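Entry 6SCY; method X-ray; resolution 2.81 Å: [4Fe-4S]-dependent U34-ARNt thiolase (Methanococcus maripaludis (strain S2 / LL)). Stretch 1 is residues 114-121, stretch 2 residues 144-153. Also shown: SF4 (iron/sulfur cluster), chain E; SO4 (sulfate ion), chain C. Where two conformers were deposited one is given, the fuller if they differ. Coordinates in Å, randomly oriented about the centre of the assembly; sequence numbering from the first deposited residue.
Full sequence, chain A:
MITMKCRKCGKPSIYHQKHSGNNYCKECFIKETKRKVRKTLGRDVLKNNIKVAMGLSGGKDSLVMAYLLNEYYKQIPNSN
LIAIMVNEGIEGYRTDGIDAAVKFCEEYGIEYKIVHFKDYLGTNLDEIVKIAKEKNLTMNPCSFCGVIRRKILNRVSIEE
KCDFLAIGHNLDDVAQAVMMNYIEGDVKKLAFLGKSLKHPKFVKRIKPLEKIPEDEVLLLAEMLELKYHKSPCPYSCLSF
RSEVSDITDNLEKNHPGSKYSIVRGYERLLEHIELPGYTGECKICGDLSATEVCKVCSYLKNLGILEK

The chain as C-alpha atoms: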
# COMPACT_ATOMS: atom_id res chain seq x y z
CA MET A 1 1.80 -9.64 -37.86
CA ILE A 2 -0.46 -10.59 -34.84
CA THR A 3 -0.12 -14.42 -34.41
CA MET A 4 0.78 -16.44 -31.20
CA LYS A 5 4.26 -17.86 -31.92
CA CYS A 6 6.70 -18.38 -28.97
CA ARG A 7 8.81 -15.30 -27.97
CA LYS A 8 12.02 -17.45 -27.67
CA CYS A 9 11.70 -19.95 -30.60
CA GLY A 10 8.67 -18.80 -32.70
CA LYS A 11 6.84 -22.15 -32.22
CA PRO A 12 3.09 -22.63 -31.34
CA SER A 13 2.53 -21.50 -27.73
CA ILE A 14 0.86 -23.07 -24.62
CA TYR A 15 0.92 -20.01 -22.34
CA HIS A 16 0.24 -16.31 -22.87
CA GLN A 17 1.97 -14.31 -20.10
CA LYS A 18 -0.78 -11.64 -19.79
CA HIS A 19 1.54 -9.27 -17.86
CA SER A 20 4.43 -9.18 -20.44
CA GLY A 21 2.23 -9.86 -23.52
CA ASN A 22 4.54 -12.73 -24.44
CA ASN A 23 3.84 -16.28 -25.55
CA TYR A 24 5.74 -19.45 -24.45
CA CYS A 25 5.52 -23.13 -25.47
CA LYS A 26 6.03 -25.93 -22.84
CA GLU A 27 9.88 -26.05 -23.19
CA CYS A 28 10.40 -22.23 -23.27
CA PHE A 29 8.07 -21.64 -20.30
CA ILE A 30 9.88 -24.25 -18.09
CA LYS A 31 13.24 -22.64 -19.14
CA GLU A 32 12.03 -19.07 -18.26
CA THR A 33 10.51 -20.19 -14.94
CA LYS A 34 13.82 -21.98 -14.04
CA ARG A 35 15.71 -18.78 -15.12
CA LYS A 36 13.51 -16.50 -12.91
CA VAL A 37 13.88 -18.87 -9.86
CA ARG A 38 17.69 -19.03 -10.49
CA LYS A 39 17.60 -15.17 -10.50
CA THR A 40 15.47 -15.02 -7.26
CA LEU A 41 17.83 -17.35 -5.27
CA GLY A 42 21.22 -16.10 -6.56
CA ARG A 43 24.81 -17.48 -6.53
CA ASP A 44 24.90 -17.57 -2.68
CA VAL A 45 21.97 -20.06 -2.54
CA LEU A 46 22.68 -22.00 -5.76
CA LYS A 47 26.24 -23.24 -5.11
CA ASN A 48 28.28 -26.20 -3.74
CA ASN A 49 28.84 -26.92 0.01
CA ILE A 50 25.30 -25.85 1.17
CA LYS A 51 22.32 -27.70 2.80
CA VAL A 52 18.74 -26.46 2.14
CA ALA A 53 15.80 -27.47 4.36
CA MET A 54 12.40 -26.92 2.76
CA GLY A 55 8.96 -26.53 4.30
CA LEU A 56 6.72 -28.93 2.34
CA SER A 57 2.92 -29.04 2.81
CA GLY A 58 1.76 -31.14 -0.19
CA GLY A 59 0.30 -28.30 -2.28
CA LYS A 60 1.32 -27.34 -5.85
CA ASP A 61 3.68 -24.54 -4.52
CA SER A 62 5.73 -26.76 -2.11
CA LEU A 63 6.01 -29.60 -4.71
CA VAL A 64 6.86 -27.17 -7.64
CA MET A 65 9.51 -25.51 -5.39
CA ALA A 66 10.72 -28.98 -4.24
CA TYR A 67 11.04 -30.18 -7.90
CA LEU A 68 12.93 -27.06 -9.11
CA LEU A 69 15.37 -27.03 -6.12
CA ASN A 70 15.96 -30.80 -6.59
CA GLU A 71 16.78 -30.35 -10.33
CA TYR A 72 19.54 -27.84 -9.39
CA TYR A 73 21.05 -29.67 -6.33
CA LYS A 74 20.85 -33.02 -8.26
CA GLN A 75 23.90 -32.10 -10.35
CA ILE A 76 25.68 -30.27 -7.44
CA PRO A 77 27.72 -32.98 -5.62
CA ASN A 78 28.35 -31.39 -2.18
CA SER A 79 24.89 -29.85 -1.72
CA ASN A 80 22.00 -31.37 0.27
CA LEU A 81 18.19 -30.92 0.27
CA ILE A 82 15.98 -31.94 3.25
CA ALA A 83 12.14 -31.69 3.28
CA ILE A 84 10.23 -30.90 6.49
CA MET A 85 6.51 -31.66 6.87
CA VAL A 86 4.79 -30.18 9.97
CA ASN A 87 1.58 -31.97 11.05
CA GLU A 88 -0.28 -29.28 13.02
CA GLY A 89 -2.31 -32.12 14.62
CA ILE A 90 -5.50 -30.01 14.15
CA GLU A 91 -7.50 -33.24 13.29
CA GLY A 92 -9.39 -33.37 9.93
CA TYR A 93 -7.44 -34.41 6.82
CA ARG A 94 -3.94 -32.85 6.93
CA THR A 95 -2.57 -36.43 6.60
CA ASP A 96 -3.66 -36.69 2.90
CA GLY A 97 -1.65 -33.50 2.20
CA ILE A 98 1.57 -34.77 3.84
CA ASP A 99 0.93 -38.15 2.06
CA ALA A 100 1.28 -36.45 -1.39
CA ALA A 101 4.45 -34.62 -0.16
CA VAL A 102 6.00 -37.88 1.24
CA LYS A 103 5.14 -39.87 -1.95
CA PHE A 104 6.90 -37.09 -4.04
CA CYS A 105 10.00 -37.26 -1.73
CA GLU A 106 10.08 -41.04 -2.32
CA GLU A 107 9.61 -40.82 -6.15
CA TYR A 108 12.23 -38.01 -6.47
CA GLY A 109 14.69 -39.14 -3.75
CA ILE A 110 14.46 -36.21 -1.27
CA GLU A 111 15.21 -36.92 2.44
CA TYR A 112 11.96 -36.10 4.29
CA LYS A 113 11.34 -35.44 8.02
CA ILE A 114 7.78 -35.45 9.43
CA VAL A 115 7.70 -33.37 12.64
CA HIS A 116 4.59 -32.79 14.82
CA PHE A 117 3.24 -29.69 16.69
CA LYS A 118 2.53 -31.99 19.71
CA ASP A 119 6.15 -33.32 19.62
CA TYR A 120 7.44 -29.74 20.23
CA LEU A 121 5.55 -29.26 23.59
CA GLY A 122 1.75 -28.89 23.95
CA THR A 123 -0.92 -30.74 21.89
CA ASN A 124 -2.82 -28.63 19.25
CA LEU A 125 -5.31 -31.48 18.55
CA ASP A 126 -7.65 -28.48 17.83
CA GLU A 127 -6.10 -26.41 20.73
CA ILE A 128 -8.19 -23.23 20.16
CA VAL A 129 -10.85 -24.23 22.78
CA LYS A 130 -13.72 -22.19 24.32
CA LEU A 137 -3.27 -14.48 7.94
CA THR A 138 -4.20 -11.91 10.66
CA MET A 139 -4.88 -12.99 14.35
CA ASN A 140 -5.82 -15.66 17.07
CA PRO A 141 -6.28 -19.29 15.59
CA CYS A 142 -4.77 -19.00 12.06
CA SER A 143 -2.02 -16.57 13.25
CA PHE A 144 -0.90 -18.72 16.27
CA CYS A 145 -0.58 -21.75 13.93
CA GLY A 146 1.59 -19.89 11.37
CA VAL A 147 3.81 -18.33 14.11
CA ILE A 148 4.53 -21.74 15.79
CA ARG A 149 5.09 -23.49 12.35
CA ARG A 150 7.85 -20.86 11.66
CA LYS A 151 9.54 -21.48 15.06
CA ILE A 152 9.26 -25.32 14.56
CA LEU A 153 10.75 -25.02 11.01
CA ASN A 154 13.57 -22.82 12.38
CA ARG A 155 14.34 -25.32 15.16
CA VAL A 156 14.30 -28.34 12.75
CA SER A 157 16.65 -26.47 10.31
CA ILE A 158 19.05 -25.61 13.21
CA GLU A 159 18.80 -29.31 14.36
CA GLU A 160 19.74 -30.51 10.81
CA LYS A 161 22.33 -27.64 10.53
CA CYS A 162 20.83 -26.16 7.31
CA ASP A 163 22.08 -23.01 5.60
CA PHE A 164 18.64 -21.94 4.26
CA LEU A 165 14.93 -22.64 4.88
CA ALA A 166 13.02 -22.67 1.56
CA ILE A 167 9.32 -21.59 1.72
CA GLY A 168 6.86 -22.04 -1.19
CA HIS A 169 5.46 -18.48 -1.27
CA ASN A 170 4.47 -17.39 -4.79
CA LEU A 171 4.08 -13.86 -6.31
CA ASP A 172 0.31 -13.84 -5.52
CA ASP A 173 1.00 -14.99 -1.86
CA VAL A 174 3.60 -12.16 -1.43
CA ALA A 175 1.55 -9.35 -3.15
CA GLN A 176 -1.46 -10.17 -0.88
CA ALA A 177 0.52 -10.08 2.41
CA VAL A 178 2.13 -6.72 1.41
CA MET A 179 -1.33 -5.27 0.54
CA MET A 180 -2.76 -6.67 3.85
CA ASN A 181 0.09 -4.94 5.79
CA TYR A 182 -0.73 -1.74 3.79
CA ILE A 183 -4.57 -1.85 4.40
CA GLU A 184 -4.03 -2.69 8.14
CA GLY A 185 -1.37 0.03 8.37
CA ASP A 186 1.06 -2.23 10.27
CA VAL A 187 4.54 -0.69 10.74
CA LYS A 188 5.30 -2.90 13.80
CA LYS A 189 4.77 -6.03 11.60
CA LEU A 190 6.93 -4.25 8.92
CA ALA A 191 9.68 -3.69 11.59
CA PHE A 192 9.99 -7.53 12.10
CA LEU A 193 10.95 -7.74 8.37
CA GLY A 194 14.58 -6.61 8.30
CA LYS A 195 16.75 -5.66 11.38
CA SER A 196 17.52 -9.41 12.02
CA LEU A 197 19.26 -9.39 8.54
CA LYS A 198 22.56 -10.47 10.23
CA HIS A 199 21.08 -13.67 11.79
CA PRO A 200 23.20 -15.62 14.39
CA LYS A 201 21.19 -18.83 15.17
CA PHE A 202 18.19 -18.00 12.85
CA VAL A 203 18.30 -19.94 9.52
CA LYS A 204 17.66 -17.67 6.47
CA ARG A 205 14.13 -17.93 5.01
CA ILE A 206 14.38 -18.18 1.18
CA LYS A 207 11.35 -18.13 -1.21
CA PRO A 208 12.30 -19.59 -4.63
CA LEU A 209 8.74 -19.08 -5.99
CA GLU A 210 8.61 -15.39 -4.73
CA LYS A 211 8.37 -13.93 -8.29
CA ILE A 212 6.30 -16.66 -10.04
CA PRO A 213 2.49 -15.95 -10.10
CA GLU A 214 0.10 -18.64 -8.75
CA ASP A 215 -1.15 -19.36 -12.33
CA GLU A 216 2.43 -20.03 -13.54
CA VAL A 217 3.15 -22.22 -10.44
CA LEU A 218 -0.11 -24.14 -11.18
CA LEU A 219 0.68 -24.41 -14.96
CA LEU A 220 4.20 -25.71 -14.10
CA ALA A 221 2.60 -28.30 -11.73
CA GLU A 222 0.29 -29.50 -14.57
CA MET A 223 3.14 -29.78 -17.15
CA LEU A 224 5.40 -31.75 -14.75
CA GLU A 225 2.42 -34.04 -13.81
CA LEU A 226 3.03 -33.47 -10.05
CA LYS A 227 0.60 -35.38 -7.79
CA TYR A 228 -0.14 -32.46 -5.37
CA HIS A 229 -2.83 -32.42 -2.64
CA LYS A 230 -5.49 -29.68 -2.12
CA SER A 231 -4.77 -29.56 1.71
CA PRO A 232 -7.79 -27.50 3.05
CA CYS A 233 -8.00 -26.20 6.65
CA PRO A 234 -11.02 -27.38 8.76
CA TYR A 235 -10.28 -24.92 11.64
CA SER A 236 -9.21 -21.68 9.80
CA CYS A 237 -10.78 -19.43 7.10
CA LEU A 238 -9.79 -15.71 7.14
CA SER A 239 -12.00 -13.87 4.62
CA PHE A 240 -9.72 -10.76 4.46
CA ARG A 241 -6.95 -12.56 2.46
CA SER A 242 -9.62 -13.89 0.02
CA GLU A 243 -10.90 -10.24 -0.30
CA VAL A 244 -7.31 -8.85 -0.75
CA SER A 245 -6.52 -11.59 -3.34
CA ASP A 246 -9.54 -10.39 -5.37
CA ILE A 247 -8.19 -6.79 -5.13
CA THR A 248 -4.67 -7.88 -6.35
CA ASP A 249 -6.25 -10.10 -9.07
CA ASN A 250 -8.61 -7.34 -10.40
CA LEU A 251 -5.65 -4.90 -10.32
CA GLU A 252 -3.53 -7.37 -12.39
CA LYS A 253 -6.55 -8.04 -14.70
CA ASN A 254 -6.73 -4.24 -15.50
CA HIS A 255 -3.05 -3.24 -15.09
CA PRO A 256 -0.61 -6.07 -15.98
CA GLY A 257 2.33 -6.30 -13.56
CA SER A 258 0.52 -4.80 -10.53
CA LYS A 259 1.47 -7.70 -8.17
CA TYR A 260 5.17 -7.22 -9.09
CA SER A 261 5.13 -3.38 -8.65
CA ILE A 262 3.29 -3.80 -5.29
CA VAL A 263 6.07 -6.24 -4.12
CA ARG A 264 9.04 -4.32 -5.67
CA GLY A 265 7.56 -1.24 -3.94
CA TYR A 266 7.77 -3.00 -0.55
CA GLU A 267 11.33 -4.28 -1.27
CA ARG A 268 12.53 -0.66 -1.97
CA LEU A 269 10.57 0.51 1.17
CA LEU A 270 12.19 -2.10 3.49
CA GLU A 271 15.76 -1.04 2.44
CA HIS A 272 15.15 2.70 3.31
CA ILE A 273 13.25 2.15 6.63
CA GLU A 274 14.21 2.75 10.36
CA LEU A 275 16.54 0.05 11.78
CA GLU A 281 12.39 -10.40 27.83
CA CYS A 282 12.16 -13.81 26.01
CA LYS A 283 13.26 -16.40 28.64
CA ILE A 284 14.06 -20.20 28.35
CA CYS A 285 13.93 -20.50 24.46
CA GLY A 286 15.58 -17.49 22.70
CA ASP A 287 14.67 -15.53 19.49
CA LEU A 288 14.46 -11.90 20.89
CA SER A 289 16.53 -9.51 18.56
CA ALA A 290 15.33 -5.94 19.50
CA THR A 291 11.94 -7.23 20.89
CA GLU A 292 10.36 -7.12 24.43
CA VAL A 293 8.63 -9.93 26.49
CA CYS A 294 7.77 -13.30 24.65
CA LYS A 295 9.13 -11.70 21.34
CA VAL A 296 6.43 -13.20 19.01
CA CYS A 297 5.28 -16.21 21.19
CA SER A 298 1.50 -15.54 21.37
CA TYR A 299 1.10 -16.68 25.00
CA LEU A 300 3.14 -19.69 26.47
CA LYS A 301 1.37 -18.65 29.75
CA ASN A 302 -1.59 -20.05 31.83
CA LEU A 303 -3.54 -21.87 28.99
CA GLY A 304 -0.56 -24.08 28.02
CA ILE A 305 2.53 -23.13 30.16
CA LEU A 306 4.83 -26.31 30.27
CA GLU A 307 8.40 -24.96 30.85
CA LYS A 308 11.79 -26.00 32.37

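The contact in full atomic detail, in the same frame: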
# COMPACT_ATOMS: atom_id res chain seq x y z
N ILE A 114 9.10 -35.82 8.92
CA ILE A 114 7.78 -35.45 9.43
C ILE A 114 7.88 -35.16 10.93
O ILE A 114 8.18 -36.05 11.72
CB ILE A 114 6.66 -36.48 9.10
CG1 ILE A 114 6.75 -36.99 7.63
CG2 ILE A 114 5.28 -35.88 9.42
CD1 ILE A 114 6.31 -38.42 7.43
N VAL A 115 7.64 -33.89 11.28
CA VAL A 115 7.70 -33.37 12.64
C VAL A 115 6.30 -32.91 13.02
O VAL A 115 5.60 -32.33 12.19
CB VAL A 115 8.75 -32.23 12.74
CG1 VAL A 115 8.66 -31.48 14.07
CG2 VAL A 115 10.16 -32.76 12.54
N HIS A 116 5.90 -33.14 14.28
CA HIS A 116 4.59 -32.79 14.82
C HIS A 116 4.61 -31.54 15.72
O HIS A 116 5.65 -31.20 16.29
CB HIS A 116 3.98 -33.99 15.57
CG HIS A 116 3.93 -35.22 14.73
ND1 HIS A 116 2.93 -35.42 13.80
CD2 HIS A 116 4.81 -36.25 14.66
CE1 HIS A 116 3.21 -36.58 13.22
NE2 HIS A 116 4.33 -37.12 13.70
N PHE A 117 3.45 -30.87 15.84
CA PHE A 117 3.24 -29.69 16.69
C PHE A 117 3.25 -30.17 18.16
O PHE A 117 3.82 -29.50 19.03
CB PHE A 117 1.89 -29.02 16.35
CG PHE A 117 1.92 -27.71 15.59
CD1 PHE A 117 2.63 -27.59 14.40
CD2 PHE A 117 1.17 -26.62 16.01
CE1 PHE A 117 2.64 -26.38 13.69
CE2 PHE A 117 1.16 -25.43 15.29
CZ PHE A 117 1.89 -25.32 14.13
N LYS A 118 2.63 -31.34 18.40
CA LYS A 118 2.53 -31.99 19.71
C LYS A 118 3.89 -32.46 20.23
O LYS A 118 4.11 -32.45 21.44
CB LYS A 118 1.49 -33.13 19.70
CG LYS A 118 1.64 -34.15 18.57
CD LYS A 118 0.35 -34.96 18.35
CE LYS A 118 0.47 -35.92 17.19
NZ LYS A 118 -0.84 -36.53 16.84
N ASP A 119 4.80 -32.85 19.31
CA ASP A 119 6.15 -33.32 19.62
C ASP A 119 7.04 -32.18 20.15
O ASP A 119 8.01 -32.45 20.87
CB ASP A 119 6.79 -33.98 18.38
CG ASP A 119 8.11 -34.66 18.66
OD1 ASP A 119 8.10 -35.76 19.25
OD2 ASP A 119 9.16 -34.08 18.29
N TYR A 120 6.70 -30.92 19.80
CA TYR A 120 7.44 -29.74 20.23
C TYR A 120 6.69 -28.96 21.32
O TYR A 120 6.51 -27.75 21.22
CB TYR A 120 7.78 -28.86 19.01
CG TYR A 120 9.09 -29.23 18.34
CD1 TYR A 120 10.22 -28.42 18.48
CD2 TYR A 120 9.22 -30.40 17.60
CE1 TYR A 120 11.43 -28.76 17.88
CE2 TYR A 120 10.43 -30.76 17.01
CZ TYR A 120 11.53 -29.93 17.14
OH TYR A 120 12.72 -30.28 16.55
N LEU A 121 6.28 -29.70 22.38
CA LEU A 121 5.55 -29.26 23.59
C LEU A 121 4.13 -28.72 23.29
O LEU A 121 3.93 -27.92 22.37
CB LEU A 121 6.37 -28.27 24.45
CG LEU A 121 7.06 -28.85 25.72
CD1 LEU A 121 8.15 -29.87 25.36
CD2 LEU A 121 7.67 -27.75 26.55
N PHE A 144 -1.64 -17.91 15.30
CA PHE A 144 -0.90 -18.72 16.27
C PHE A 144 -0.29 -19.96 15.61
O PHE A 144 0.84 -20.32 15.94
CB PHE A 144 -1.77 -19.09 17.48
CG PHE A 144 -1.14 -20.04 18.47
CD1 PHE A 144 -0.09 -19.63 19.29
CD2 PHE A 144 -1.60 -21.35 18.60
CE1 PHE A 144 0.48 -20.50 20.21
CE2 PHE A 144 -1.02 -22.23 19.52
CZ PHE A 144 0.02 -21.80 20.31
N CYS A 145 -1.04 -20.58 14.68
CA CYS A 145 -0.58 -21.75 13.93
C CYS A 145 0.61 -21.43 13.02
O CYS A 145 1.58 -22.19 13.02
CB CYS A 145 -1.73 -22.37 13.15
SG CYS A 145 -1.24 -23.79 12.14
N GLY A 146 0.53 -20.34 12.27
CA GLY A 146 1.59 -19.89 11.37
C GLY A 146 2.86 -19.47 12.08
O GLY A 146 3.95 -19.73 11.59
N VAL A 147 2.71 -18.81 13.26
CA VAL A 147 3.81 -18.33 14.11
C VAL A 147 4.62 -19.51 14.66
O VAL A 147 5.84 -19.52 14.54
CB VAL A 147 3.33 -17.33 15.21
CG1 VAL A 147 4.42 -17.04 16.24
CG2 VAL A 147 2.84 -16.02 14.58
N ILE A 148 3.92 -20.52 15.24
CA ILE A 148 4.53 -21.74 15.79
C ILE A 148 5.25 -22.52 14.67
O ILE A 148 6.43 -22.82 14.85
CB ILE A 148 3.53 -22.59 16.62
CG1 ILE A 148 3.04 -21.82 17.90
CG2 ILE A 148 4.07 -23.99 16.95
CD1 ILE A 148 3.84 -21.96 19.31
N ARG A 149 4.56 -22.79 13.53
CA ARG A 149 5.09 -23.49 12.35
C ARG A 149 6.48 -22.95 11.97
O ARG A 149 7.39 -23.73 11.71
CB ARG A 149 4.11 -23.37 11.16
CG ARG A 149 4.54 -24.11 9.89
CD ARG A 149 3.37 -24.44 8.98
NE ARG A 149 2.88 -23.27 8.24
CZ ARG A 149 1.73 -22.65 8.49
NH1 ARG A 149 0.94 -23.07 9.47
NH2 ARG A 149 1.37 -21.60 7.76
N ARG A 150 6.62 -21.60 11.96
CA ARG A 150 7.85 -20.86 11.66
C ARG A 150 8.95 -21.20 12.68
O ARG A 150 10.07 -21.51 12.28
CB ARG A 150 7.57 -19.34 11.61
CG ARG A 150 8.82 -18.47 11.58
CD ARG A 150 8.64 -17.20 10.77
NE ARG A 150 9.80 -16.31 10.92
CZ ARG A 150 9.76 -15.00 10.72
NH1 ARG A 150 8.63 -14.41 10.36
NH2 ARG A 150 10.86 -14.27 10.88
N LYS A 151 8.60 -21.17 13.98
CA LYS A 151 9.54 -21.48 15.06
C LYS A 151 9.95 -22.96 15.06
O LYS A 151 11.10 -23.27 15.36
CB LYS A 151 8.97 -21.04 16.42
CG LYS A 151 10.04 -20.90 17.51
CD LYS A 151 9.76 -19.77 18.50
CE LYS A 151 10.57 -19.90 19.78
NZ LYS A 151 12.04 -19.82 19.55
N ILE A 152 9.02 -23.88 14.67
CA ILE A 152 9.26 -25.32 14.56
C ILE A 152 10.23 -25.55 13.41
O ILE A 152 11.25 -26.22 13.59
CB ILE A 152 7.95 -26.15 14.40
CG1 ILE A 152 6.94 -25.95 15.56
CG2 ILE A 152 8.22 -27.64 14.16
CD1 ILE A 152 7.47 -25.83 17.01
N LEU A 153 9.93 -24.94 12.22
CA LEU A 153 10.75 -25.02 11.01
C LEU A 153 12.15 -24.47 11.21
O LEU A 153 13.09 -24.98 10.61
CB LEU A 153 10.09 -24.34 9.81
CG LEU A 153 9.08 -25.15 8.99
CD1 LEU A 153 8.73 -24.40 7.72
CD2 LEU A 153 9.63 -26.51 8.61
FE1 SF4 E . -4.27 -21.16 9.66
FE2 SF4 E . -2.62 -23.16 10.60
FE3 SF4 E . -2.81 -22.71 7.90
FE4 SF4 E . -4.93 -23.80 9.25
S1 SF4 E . -2.86 -24.74 8.96
S2 SF4 E . -5.03 -22.11 7.70
S3 SF4 E . -4.77 -22.71 11.28
S4 SF4 E . -1.97 -21.26 9.48
S SO4 C . 4.41 -20.55 6.43
O1 SO4 C . 5.36 -21.61 6.10
O2 SO4 C . 3.15 -20.77 5.70
O3 SO4 C . 4.96 -19.25 6.04
O4 SO4 C . 4.15 -20.55 7.86

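Residues 114-116 finish a strand, and the chain then turns through Phe 117 to Leu 121; residues 144-153 lie within a helix that extends beyond the stretch at both ends. The helix satisfies its own backbone, with bonds such as Arg 149 N to Cys 145 O at 3.1 Å. The turn has one weak bond of its own, Tyr 120 N to Phe 117 O at 3.3 Å. No hydrogen bond crosses between the stretches, so the contact rests on shape and apolar packing, and it is modest, burying 331 Å² over both sides. The backbones stay well apart: the nearest CA atoms, those of Tyr 120 and Ile 152, are 7.4 Å from each other, and side chains fill the gap.

The aromatic part belongs to Phe 117. Its CA-to-CB bond points sideways, yet the ring reaches the helix, and Phe 117 is the most heavily covered residue of the contact. Ile 148 lays its CG2 over one face, 3.9 Å from the ring centroid and 23° off the normal, a CH-pi contact in which a methyl group meets the pi cloud. At the ring edge, Phe 117 CZ comes within 3.3 Å of Cys 145 O. The aromatic C-H edge carries a slight positive charge, which suits a carbonyl oxygen even though that oxygen already accepts the helix bond from Arg 149 N. Cys 145 SG lies obliquely, 5.0 Å from the ring centroid, in a sulfur-aromatic contact.

The purely aliphatic part centres on Ile 152, one helical turn after Ile 148. With chi1 and chi2 both m, it touches two residues of the first stretch: its CG2 lies 3.9 Å from Val 115 CG1, and its CD1 lies 3.6 Å from Tyr 120 CB. Val 115 and Tyr 120 both direct their CA-to-CB bonds toward the helix, so a branched side chain can serve the strand and the turn together.

Cys 145 and Arg 149 also engage bound groups. Cys 145 SG binds FE2 of the iron-sulfur cluster at 2.2 Å, which places Phe 117 beside a cluster ligand. Arg 149 packs its CB 4.2 Å from Phe 117 CZ, while its guanidinium hydrogen-bonds a sulfate ion, NH2 to O2 at 2.8 Å and nearly linear, and NH1 lies 3.4 Å from cluster sulfur S4. The sulfate probably comes from the crystallisation liquor. The design rule is economical: one helix packs against an aromatic ring while supplying a ligand to the cluster.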